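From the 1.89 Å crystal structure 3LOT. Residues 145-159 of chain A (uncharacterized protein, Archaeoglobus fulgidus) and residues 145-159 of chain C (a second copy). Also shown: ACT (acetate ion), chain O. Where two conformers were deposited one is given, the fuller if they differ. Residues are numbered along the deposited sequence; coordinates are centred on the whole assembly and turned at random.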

ATOM      1  N   THR A 145      -3.646   0.827  33.967  1.00 12.14           N
ATOM      2  CA  THR A 145      -4.017   0.668  32.554  1.00 11.82           C
ATOM      3  C   THR A 145      -3.188  -0.420  31.816  1.00 11.98           C
ATOM      4  O   THR A 145      -3.561  -0.854  30.710  1.00 13.43           O
ATOM      5  CB  THR A 145      -3.907   1.955  31.727  1.00 11.19           C
ATOM      6  OG1 THR A 145      -2.537   2.332  31.643  1.00 11.77           O
ATOM      7  CG2 THR A 145      -4.765   3.082  32.300  1.00  9.30           C
ATOM      8  N   ARG A 146      -2.078  -0.833  32.408  1.00 11.65           N
ATOM      9  CA  ARG A 146      -1.304  -1.991  31.928  1.00 12.22           C
ATOM     10  C   ARG A 146      -2.156  -3.253  31.863  1.00 11.77           C
ATOM     11  O   ARG A 146      -1.837  -4.139  31.070  1.00 11.33           O
ATOM     12  CB  ARG A 146      -0.111  -2.259  32.829  1.00 12.47           C
ATOM     13  CG  ARG A 146       0.959  -3.163  32.186  1.00 14.96           C
ATOM     14  CD  ARG A 146       1.908  -3.752  33.237  1.00 15.50           C
ATOM     15  NE  ARG A 146       2.658  -2.702  33.931  1.00 17.21           N
ATOM     16  CZ  ARG A 146       3.855  -2.241  33.581  1.00 18.74           C
ATOM     17  NH1 ARG A 146       4.519  -2.719  32.528  1.00 19.77           N
ATOM     18  NH2 ARG A 146       4.387  -1.262  34.288  1.00 16.51           N
ATOM     19  N   ASP A 147      -3.197  -3.320  32.714  1.00 10.74           N
ATOM     20  CA  ASP A 147      -4.063  -4.481  32.890  1.00 10.78           C
ATOM     21  C   ASP A 147      -5.570  -4.165  32.878  1.00 11.37           C
ATOM     22  O   ASP A 147      -6.350  -4.911  33.476  1.00 12.02           O
ATOM     23  CB  ASP A 147      -3.744  -5.220  34.195  1.00 11.39           C
ATOM     24  CG  ASP A 147      -4.227  -6.713  34.203  1.00 12.05           C
ATOM     25  OD1 ASP A 147      -4.508  -7.304  33.128  1.00 11.79           O
ATOM     26  OD2 ASP A 147      -4.339  -7.314  35.320  1.00 15.24           O
ATOM     27  N   ILE A 148      -5.982  -3.108  32.176  1.00 11.69           N
ATOM     28  CA  ILE A 148      -7.416  -2.805  31.987  1.00 11.93           C
ATOM     29  C   ILE A 148      -7.799  -2.865  30.499  1.00 11.37           C
ATOM     30  O   ILE A 148      -7.236  -2.122  29.682  1.00 12.71           O
ATOM     31  CB  ILE A 148      -7.818  -1.384  32.535  1.00 12.54           C
ATOM     32  CG1 ILE A 148      -7.667  -1.308  34.073  1.00 13.02           C
ATOM     33  CG2 ILE A 148      -9.240  -1.027  32.156  1.00 10.81           C
ATOM     34  CD1 ILE A 148      -8.674  -2.107  34.847  1.00 13.73           C
ATOM     35  N   VAL A 149      -8.789  -3.686  30.156  1.00 11.05           N
ATOM     36  CA  VAL A 149      -9.347  -3.640  28.805  1.00 10.59           C
ATOM     37  C   VAL A 149     -10.245  -2.413  28.584  1.00 10.90           C
ATOM     38  O   VAL A 149     -11.128  -2.099  29.388  1.00  9.63           O
ATOM     39  CB  VAL A 149     -10.087  -4.953  28.420  1.00 11.60           C
ATOM     40  CG1 VAL A 149     -10.783  -4.757  27.047  1.00 11.10           C
ATOM     41  CG2 VAL A 149      -9.071  -6.151  28.369  1.00  8.83           C
ATOM     42  N   PHE A 150     -10.039  -1.707  27.484  1.00 10.37           N
ATOM     43  CA  PHE A 150     -11.021  -0.712  27.026  1.00 10.74           C
ATOM     44  C   PHE A 150     -12.133  -1.502  26.294  1.00 11.33           C
ATOM     45  O   PHE A 150     -11.991  -1.938  25.128  1.00 11.38           O
ATOM     46  CB  PHE A 150     -10.328   0.348  26.139  1.00 10.96           C
ATOM     47  CG  PHE A 150     -11.219   1.430  25.641  1.00 10.67           C
ATOM     48  CD1 PHE A 150     -12.202   2.003  26.445  1.00 11.25           C
ATOM     49  CD2 PHE A 150     -11.041   1.933  24.356  1.00 10.84           C
ATOM     50  CE1 PHE A 150     -13.031   3.037  25.946  1.00 11.44           C
ATOM     51  CE2 PHE A 150     -11.850   2.997  23.877  1.00 14.97           C
ATOM     52  CZ  PHE A 150     -12.843   3.535  24.691  1.00 11.15           C
ATOM     53  N   ARG A 151     -13.210  -1.733  27.017  1.00 10.90           N
ATOM     54  CA  ARG A 151     -14.228  -2.698  26.616  1.00 12.24           C
ATOM     55  C   ARG A 151     -15.326  -2.046  25.791  1.00 12.84           C
ATOM     56  O   ARG A 151     -16.000  -1.124  26.246  1.00 14.03           O
ATOM     57  CB  ARG A 151     -14.857  -3.328  27.864  1.00 12.82           C
ATOM     58  CG  ARG A 151     -15.775  -4.480  27.570  1.00 12.16           C
ATOM     59  CD  ARG A 151     -16.513  -4.894  28.847  1.00 14.10           C
ATOM     60  NE  ARG A 151     -17.436  -5.977  28.563  1.00 16.22           N
ATOM     61  CZ  ARG A 151     -17.102  -7.267  28.537  1.00 14.76           C
ATOM     62  NH1 ARG A 151     -15.857  -7.642  28.746  1.00 12.59           N
ATOM     63  NH2 ARG A 151     -18.022  -8.186  28.277  1.00 13.72           N
ATOM     64  N   ASN A 152     -15.471  -2.520  24.558  1.00 12.52           N
ATOM     65  CA  ASN A 152     -16.567  -2.130  23.696  1.00 11.41           C
ATOM     66  C   ASN A 152     -16.935  -3.306  22.814  1.00 10.63           C
ATOM     67  O   ASN A 152     -16.515  -3.392  21.635  1.00 10.36           O
ATOM     68  CB  ASN A 152     -16.199  -0.932  22.822  1.00 10.80           C
ATOM     69  CG  ASN A 152     -15.641   0.206  23.602  1.00  9.91           C
ATOM     70  OD1 ASN A 152     -16.396   1.041  24.137  1.00 12.08           O
ATOM     71  ND2 ASN A 152     -14.293   0.265  23.700  1.00  9.97           N
ATOM     72  N   THR A 153     -17.760  -4.196  23.379  1.00 10.61           N
ATOM     73  CA  THR A 153     -18.226  -5.418  22.698  1.00 10.49           C
ATOM     74  C   THR A 153     -19.348  -5.130  21.700  1.00 10.87           C
ATOM     75  O   THR A 153     -20.061  -4.091  21.763  1.00  9.85           O
ATOM     76  CB  THR A 153     -18.717  -6.466  23.737  1.00 10.96           C
ATOM     77  OG1 THR A 153     -19.920  -6.011  24.372  1.00  9.98           O
ATOM     78  CG2 THR A 153     -17.642  -6.699  24.861  1.00 10.71           C
ATOM     79  N   PHE A 154     -19.533  -6.066  20.775  1.00 10.53           N
ATOM     80  CA  PHE A 154     -20.630  -5.986  19.827  1.00 10.72           C
ATOM     81  C   PHE A 154     -21.978  -5.808  20.531  1.00 10.72           C
ATOM     82  O   PHE A 154     -22.774  -4.981  20.103  1.00  9.87           O
ATOM     83  CB  PHE A 154     -20.635  -7.154  18.833  1.00 10.68           C
ATOM     84  CG  PHE A 154     -19.544  -7.065  17.815  1.00 10.22           C
ATOM     85  CD1 PHE A 154     -19.612  -6.150  16.759  1.00 10.67           C
ATOM     86  CD2 PHE A 154     -18.405  -7.877  17.919  1.00 13.08           C
ATOM     87  CE1 PHE A 154     -18.575  -6.047  15.869  1.00 12.83           C
ATOM     88  CE2 PHE A 154     -17.434  -7.801  17.029  1.00 11.77           C
ATOM     89  CZ  PHE A 154     -17.481  -6.875  16.002  1.00 13.37           C
ATOM     90  N   LYS A 155     -22.203  -6.519  21.632  1.00 11.76           N
ATOM     91  CA  LYS A 155     -23.424  -6.318  22.423  1.00 11.99           C
ATOM     92  C   LYS A 155     -23.514  -4.888  22.947  1.00 11.97           C
ATOM     93  O   LYS A 155     -24.583  -4.277  22.830  1.00 13.15           O
ATOM     94  CB  LYS A 155     -23.524  -7.298  23.588  1.00 12.05           C
ATOM     95  CG  LYS A 155     -24.932  -7.330  24.210  1.00 15.75           C
ATOM     96  CD  LYS A 155     -24.977  -8.173  25.506  1.00 17.60           C
ATOM     97  CE  LYS A 155     -26.284  -7.989  26.241  1.00 20.63           C
ATOM     98  NZ  LYS A 155     -26.215  -8.451  27.672  1.00 24.66           N
ATOM     99  N   ASP A 156     -22.395  -4.343  23.466  1.00 12.40           N
ATOM    100  CA  ASP A 156     -22.348  -2.974  23.908  1.00 12.38           C
ATOM    101  C   ASP A 156     -22.754  -2.033  22.747  1.00 12.93           C
ATOM    102  O   ASP A 156     -23.637  -1.158  22.903  1.00 13.64           O
ATOM    103  CB  ASP A 156     -20.963  -2.554  24.371  1.00 11.64           C
ATOM    104  CG  ASP A 156     -20.507  -3.197  25.693  1.00 13.59           C
ATOM    105  OD1 ASP A 156     -21.378  -3.602  26.506  1.00 11.90           O
ATOM    106  OD2 ASP A 156     -19.238  -3.303  25.899  1.00 11.85           O
ATOM    107  N   LEU A 157     -22.162  -2.256  21.593  1.00 11.46           N
ATOM    108  CA  LEU A 157     -22.328  -1.350  20.482  1.00 12.26           C
ATOM    109  C   LEU A 157     -23.770  -1.429  19.954  1.00 12.28           C
ATOM    110  O   LEU A 157     -24.325  -0.414  19.546  1.00 12.24           O
ATOM    111  CB  LEU A 157     -21.340  -1.627  19.362  1.00 11.88           C
ATOM    112  CG  LEU A 157     -19.827  -1.665  19.651  1.00 13.83           C
ATOM    113  CD1 LEU A 157     -19.108  -2.026  18.357  1.00 11.97           C
ATOM    114  CD2 LEU A 157     -19.388  -0.340  20.232  1.00 13.26           C
ATOM    115  N   GLU A 158     -24.369  -2.615  19.989  1.00 11.53           N
ATOM    116  CA  GLU A 158     -25.771  -2.699  19.602  1.00 13.03           C
ATOM    117  C   GLU A 158     -26.627  -1.810  20.511  1.00 12.32           C
ATOM    118  O   GLU A 158     -27.438  -1.018  20.033  1.00 14.36           O
ATOM    119  CB  GLU A 158     -26.288  -4.140  19.690  1.00 12.96           C
ATOM    120  CG  GLU A 158     -25.770  -5.074  18.641  1.00 14.20           C
ATOM    121  CD  GLU A 158     -26.097  -6.560  18.931  1.00 16.30           C
ATOM    122  OE1 GLU A 158     -27.118  -6.886  19.607  1.00 17.13           O
ATOM    123  OE2 GLU A 158     -25.331  -7.403  18.460  1.00 15.39           O
ATOM    124  N   ALA A 159     -26.469  -1.976  21.813  1.00 12.18           N
ATOM    125  CA  ALA A 159     -27.121  -1.130  22.780  1.00 12.69           C
ATOM    126  C   ALA A 159     -26.807   0.351  22.571  1.00 11.34           C
ATOM    127  O   ALA A 159     -27.696   1.154  22.619  1.00 10.23           O
ATOM    128  CB  ALA A 159     -26.802  -1.557  24.247  1.00 13.22           C
TER
ATOM    129  N   THR C 145     -20.346 -15.156  22.841  1.00 12.57           N
ATOM    130  CA  THR C 145     -19.199 -14.487  22.200  1.00 11.41           C
ATOM    131  C   THR C 145     -19.539 -13.054  21.765  1.00 12.00           C
ATOM    132  O   THR C 145     -18.642 -12.219  21.554  1.00 12.47           O
ATOM    133  CB  THR C 145     -18.645 -15.256  20.978  1.00 11.44           C
ATOM    134  OG1 THR C 145     -19.577 -15.222  19.890  1.00  7.85           O
ATOM    135  CG2 THR C 145     -18.262 -16.723  21.351  1.00 11.34           C
ATOM    136  N   ARG C 146     -20.822 -12.769  21.630  1.00 11.28           N
ATOM    137  CA  ARG C 146     -21.307 -11.404  21.365  1.00 12.19           C
ATOM    138  C   ARG C 146     -20.837 -10.399  22.452  1.00 11.98           C
ATOM    139  O   ARG C 146     -20.658  -9.223  22.148  1.00 12.53           O
ATOM    140  CB  ARG C 146     -22.829 -11.352  21.280  1.00 11.53           C
ATOM    141  CG  ARG C 146     -23.357 -10.049  20.623  1.00 14.09           C
ATOM    142  CD  ARG C 146     -24.854  -9.847  20.872  1.00 16.32           C
ATOM    143  NE  ARG C 146     -25.679 -10.968  20.384  1.00 16.71           N
ATOM    144  CZ  ARG C 146     -26.305 -11.006  19.215  1.00 13.76           C
ATOM    145  NH1 ARG C 146     -26.230  -9.995  18.348  1.00 13.55           N
ATOM    146  NH2 ARG C 146     -26.985 -12.087  18.879  1.00 14.53           N
ATOM    147  N   ASP C 147     -20.694 -10.867  23.687  1.00 11.88           N
ATOM    148  CA  ASP C 147     -20.312 -10.026  24.806  1.00 12.94           C
ATOM    149  C   ASP C 147     -19.082 -10.546  25.606  1.00 13.38           C
ATOM    150  O   ASP C 147     -18.972 -10.287  26.826  1.00 14.49           O
ATOM    151  CB  ASP C 147     -21.506  -9.886  25.739  1.00 13.66           C
ATOM    152  CG  ASP C 147     -21.410  -8.692  26.696  1.00 17.55           C
ATOM    153  OD1 ASP C 147     -20.745  -7.666  26.359  1.00 17.02           O
ATOM    154  OD2 ASP C 147     -22.013  -8.825  27.795  1.00 16.10           O
ATOM    155  N   ILE C 148     -18.155 -11.240  24.966  1.00 13.06           N
ATOM    156  CA  ILE C 148     -16.955 -11.654  25.650  1.00 13.43           C
ATOM    157  C   ILE C 148     -15.709 -11.111  24.959  1.00 13.78           C
ATOM    158  O   ILE C 148     -15.496 -11.322  23.763  1.00 14.98           O
ATOM    159  CB  ILE C 148     -16.873 -13.247  25.832  1.00 14.15           C
ATOM    160  CG1 ILE C 148     -17.918 -13.697  26.859  1.00 14.44           C
ATOM    161  CG2 ILE C 148     -15.469 -13.669  26.261  1.00 13.58           C
ATOM    162  CD1 ILE C 148     -18.132 -15.272  27.022  1.00 18.35           C
ATOM    163  N   VAL C 149     -14.874 -10.423  25.717  1.00 12.15           N
ATOM    164  CA  VAL C 149     -13.590  -9.998  25.201  1.00 12.12           C
ATOM    165  C   VAL C 149     -12.615 -11.155  25.244  1.00 11.42           C
ATOM    166  O   VAL C 149     -12.538 -11.881  26.230  1.00 12.25           O
ATOM    167  CB  VAL C 149     -13.021  -8.831  26.009  1.00 12.56           C
ATOM    168  CG1 VAL C 149     -11.592  -8.513  25.577  1.00 10.56           C
ATOM    169  CG2 VAL C 149     -13.937  -7.616  25.889  1.00 12.42           C
ATOM    170  N   PHE C 150     -11.903 -11.344  24.138  1.00 11.55           N
ATOM    171  CA  PHE C 150     -10.731 -12.213  24.098  1.00 10.61           C
ATOM    172  C   PHE C 150      -9.613 -11.397  24.689  1.00 10.35           C
ATOM    173  O   PHE C 150      -9.100 -10.498  24.057  1.00  9.57           O
ATOM    174  CB  PHE C 150     -10.440 -12.646  22.661  1.00 11.75           C
ATOM    175  CG  PHE C 150      -9.259 -13.574  22.508  1.00 10.99           C
ATOM    176  CD1 PHE C 150      -8.983 -14.549  23.461  1.00 14.07           C
ATOM    177  CD2 PHE C 150      -8.463 -13.505  21.390  1.00 12.14           C
ATOM    178  CE1 PHE C 150      -7.892 -15.438  23.305  1.00 15.06           C
ATOM    179  CE2 PHE C 150      -7.349 -14.375  21.222  1.00 14.12           C
ATOM    180  CZ  PHE C 150      -7.091 -15.365  22.190  1.00 15.80           C
ATOM    181  N   ARG C 151      -9.298 -11.668  25.951  1.00 10.38           N
ATOM    182  CA  ARG C 151      -8.469 -10.781  26.769  1.00  9.86           C
ATOM    183  C   ARG C 151      -7.009 -11.161  26.748  1.00  9.54           C
ATOM    184  O   ARG C 151      -6.642 -12.274  27.132  1.00 10.06           O
ATOM    185  CB  ARG C 151      -8.917 -10.818  28.234  1.00  9.83           C
ATOM    186  CG  ARG C 151      -8.219  -9.830  29.156  1.00 10.45           C
ATOM    187  CD  ARG C 151      -8.634 -10.065  30.614  1.00 13.51           C
ATOM    188  NE  ARG C 151      -7.916  -9.169  31.518  1.00 14.04           N
ATOM    189  CZ  ARG C 151      -8.369  -7.996  31.948  1.00 14.95           C
ATOM    190  NH1 ARG C 151      -9.570  -7.569  31.581  1.00 13.77           N
ATOM    191  NH2 ARG C 151      -7.605  -7.237  32.760  1.00 14.95           N
ATOM    192  N   ASN C 152      -6.178 -10.216  26.345  1.00  7.92           N
ATOM    193  CA  ASN C 152      -4.718 -10.410  26.409  1.00  9.20           C
ATOM    194  C   ASN C 152      -4.077  -9.060  26.622  1.00  9.13           C
ATOM    195  O   ASN C 152      -3.574  -8.440  25.689  1.00 10.03           O
ATOM    196  CB  ASN C 152      -4.186 -11.069  25.127  1.00  8.37           C
ATOM    197  CG  ASN C 152      -4.924 -12.381  24.748  1.00 10.69           C
ATOM    198  OD1 ASN C 152      -4.600 -13.487  25.232  1.00 10.66           O
ATOM    199  ND2 ASN C 152      -5.882 -12.263  23.853  1.00 10.45           N
ATOM    200  N   THR C 153      -4.047  -8.641  27.875  1.00  9.22           N
ATOM    201  CA  THR C 153      -3.570  -7.345  28.227  1.00  9.74           C
ATOM    202  C   THR C 153      -2.047  -7.328  28.179  1.00 10.75           C
ATOM    203  O   THR C 153      -1.427  -8.380  28.204  1.00  9.76           O
ATOM    204  CB  THR C 153      -4.019  -6.918  29.645  1.00 10.24           C
ATOM    205  OG1 THR C 153      -3.361  -7.727  30.632  1.00 10.73           O
ATOM    206  CG2 THR C 153      -5.588  -6.958  29.776  1.00  8.96           C
ATOM    207  N   PHE C 154      -1.455  -6.138  28.192  1.00 11.01           N
ATOM    208  CA  PHE C 154       0.003  -6.031  28.299  1.00 10.83           C
ATOM    209  C   PHE C 154       0.568  -6.701  29.561  1.00 11.67           C
ATOM    210  O   PHE C 154       1.634  -7.334  29.481  1.00 10.03           O
ATOM    211  CB  PHE C 154       0.526  -4.600  28.161  1.00 11.03           C
ATOM    212  CG  PHE C 154       0.440  -4.081  26.757  1.00 12.10           C
ATOM    213  CD1 PHE C 154       1.331  -4.519  25.800  1.00 12.39           C
ATOM    214  CD2 PHE C 154      -0.559  -3.198  26.375  1.00  9.94           C
ATOM    215  CE1 PHE C 154       1.237  -4.092  24.474  1.00 13.36           C
ATOM    216  CE2 PHE C 154      -0.624  -2.766  25.058  1.00 10.53           C
ATOM    217  CZ  PHE C 154       0.254  -3.234  24.119  1.00 11.22           C
ATOM    218  N   LYS C 155      -0.130  -6.604  30.688  0.50 11.21           N
ATOM    219  CA  LYS C 155       0.268  -7.367  31.864  0.50 12.05           C
ATOM    220  C   LYS C 155       0.292  -8.866  31.576  0.50 12.28           C
ATOM    221  O   LYS C 155       1.278  -9.569  31.881  0.50 11.81           O
ATOM    222  CB  LYS C 155      -0.635  -7.120  33.055  0.50 12.26           C
ATOM    223  CG  LYS C 155      -0.119  -7.852  34.295  0.50 13.37           C
ATOM    224  CD  LYS C 155      -0.874  -7.451  35.549  0.50 14.41           C
ATOM    225  CE  LYS C 155      -0.248  -8.054  36.806  0.50 15.37           C
ATOM    226  NZ  LYS C 155      -0.944  -9.275  37.298  0.50 18.21           N
ATOM    227  N   ASP C 156      -0.791  -9.358  30.999  1.00 12.34           N
ATOM    228  CA  ASP C 156      -0.867 -10.772  30.631  1.00 12.87           C
ATOM    229  C   ASP C 156       0.365 -11.167  29.799  1.00 12.80           C
ATOM    230  O   ASP C 156       1.015 -12.195  30.043  1.00 13.70           O
ATOM    231  CB  ASP C 156      -2.136 -11.061  29.798  1.00 12.47           C
ATOM    232  CG  ASP C 156      -3.414 -10.992  30.579  1.00 14.42           C
ATOM    233  OD1 ASP C 156      -3.406 -11.134  31.837  1.00 15.51           O
ATOM    234  OD2 ASP C 156      -4.474 -10.830  29.917  1.00 13.77           O
ATOM    235  N   LEU C 157       0.654 -10.345  28.793  1.00 12.58           N
ATOM    236  CA  LEU C 157       1.699 -10.647  27.824  1.00 12.49           C
ATOM    237  C   LEU C 157       3.083 -10.691  28.479  1.00 11.77           C
ATOM    238  O   LEU C 157       3.920 -11.536  28.131  1.00 11.51           O
ATOM    239  CB  LEU C 157       1.690  -9.657  26.651  1.00 11.46           C
ATOM    240  CG  LEU C 157       0.403  -9.548  25.827  1.00 12.46           C
ATOM    241  CD1 LEU C 157       0.583  -8.629  24.616  1.00 17.70           C
ATOM    242  CD2 LEU C 157      -0.104 -10.912  25.366  1.00 12.20           C
ATOM    243  N   GLU C 158       3.317  -9.794  29.428  1.00 12.16           N
ATOM    244  CA  GLU C 158       4.609  -9.737  30.107  1.00 11.92           C
ATOM    245  C   GLU C 158       4.765 -11.018  30.919  1.00 11.97           C
ATOM    246  O   GLU C 158       5.840 -11.627  30.923  1.00 10.91           O
ATOM    247  CB  GLU C 158       4.719  -8.524  31.039  1.00 12.87           C
ATOM    248  CG  GLU C 158       4.608  -7.170  30.357  1.00 14.86           C
ATOM    249  CD  GLU C 158       4.364  -6.003  31.337  1.00 16.97           C
ATOM    250  OE1 GLU C 158       4.478  -6.223  32.563  1.00 23.30           O
ATOM    251  OE2 GLU C 158       4.083  -4.879  30.882  1.00 15.40           O
ATOM    252  N   ALA C 159       3.695 -11.442  31.605  1.00 11.97           N
ATOM    253  CA  ALA C 159       3.744 -12.678  32.431  1.00 12.42           C
ATOM    254  C   ALA C 159       3.971 -13.911  31.546  1.00 11.79           C
ATOM    255  O   ALA C 159       4.775 -14.808  31.856  1.00 13.72           O
ATOM    256  CB  ALA C 159       2.450 -12.829  33.259  1.00 11.79           C
TER
HETATM  257  C   ACT O 314     -10.505  -4.882  33.633  1.00 14.68           C
HETATM  258  O   ACT O 314      -9.483  -5.436  34.084  1.00 14.85           O
HETATM  259  OXT ACT O 314     -10.477  -4.788  32.383  1.00 15.76           O
HETATM  260  CH3 ACT O 314     -11.685  -4.408  34.459  1.00 16.47           C
HETATM  261  O   HOH W   1      -2.929  -3.711  28.477  1.00 11.41           O
HETATM  262  O   HOH W   2      -5.510  -9.819  32.945  1.00  8.89           O
HETATM  263  O   HOH W   3      -3.413  -9.868  35.901  1.00 19.46           O
HETATM  264  O   HOH W   4     -20.185  -5.487  28.113  1.00 15.73           O
HETATM  265  O   HOH W   5     -15.554 -10.516  28.637  1.00 16.92           O
HETATM  266  O   HOH W   6     -18.169  -8.713  21.038  1.00 13.25           O

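The two stretches are copies of one segment and meet in a nearly symmetric way, burying 944 Å² in all. The loop at 146-147 of each chain lies against the start of the helix of the other, so A:Arg146 faces C:Phe154 and A:Asp147 faces C:Lys155.

Backbone bonds join loop to helix. C:Lys155 N donates to A:Arg146 O at 3.0 Å, and A:Lys155 N donates to C:Arg146 O at 3.2 Å. Amides in a helix's first turn have no helix carbonyl four residues back to bond; here those of A:Lys155 and C:Lys155 bond a carbonyl of the other chain. Water 1 also links A:Arg146 O to C:Phe154 N, and water 6 links C:Arg146 O to A:Phe154 N.

Salt bridges add charge pairing. A:Arg146 NH1 meets C:Glu158 OE2 at 2.8 Å, and C:Arg146 NH1 meets A:Glu158 OE2 at 2.7 Å. Each carboxylate oxygen lies at the guanidinium edge, where the N-H groups point. C:Arg151 NH2 bonds A:Asp147 OD1 at 3.1 Å; the matching bond, A:Arg151 NH2 to C:Asp147 OD1, is weak at 3.4 Å.

A:Asp147 and C:Asp147 each accept a hydroxyl bond as well. C:Thr153 OG1 donates to A:Asp147 OD1 at 2.8 Å, and A:Thr153 OG1 to C:Asp147 OD1 at 2.7 Å. Each threonine oxygen also caps its own helix, accepting from A:Asp156 N or C:Asp156 N in the same chain. Water 2 bonds both A:Asp147 OD1 and C:Asp156 OD1, acids 4.2 Å apart at these atoms. Water 4 does the same for the other pair.

Apolar contact centres on the valines, which point toward each other, with A:Val149 CG1 4.1 Å from C:Val149 CG1. A:Val149 CG2 lies over one face of the C:Arg151 guanidinium, 3.5 Å from C:Arg151 NH1.

An acetate, probably from the crystallisation liquor, accepts from A:Val149 N and from C:Arg151 NH1 and NH2.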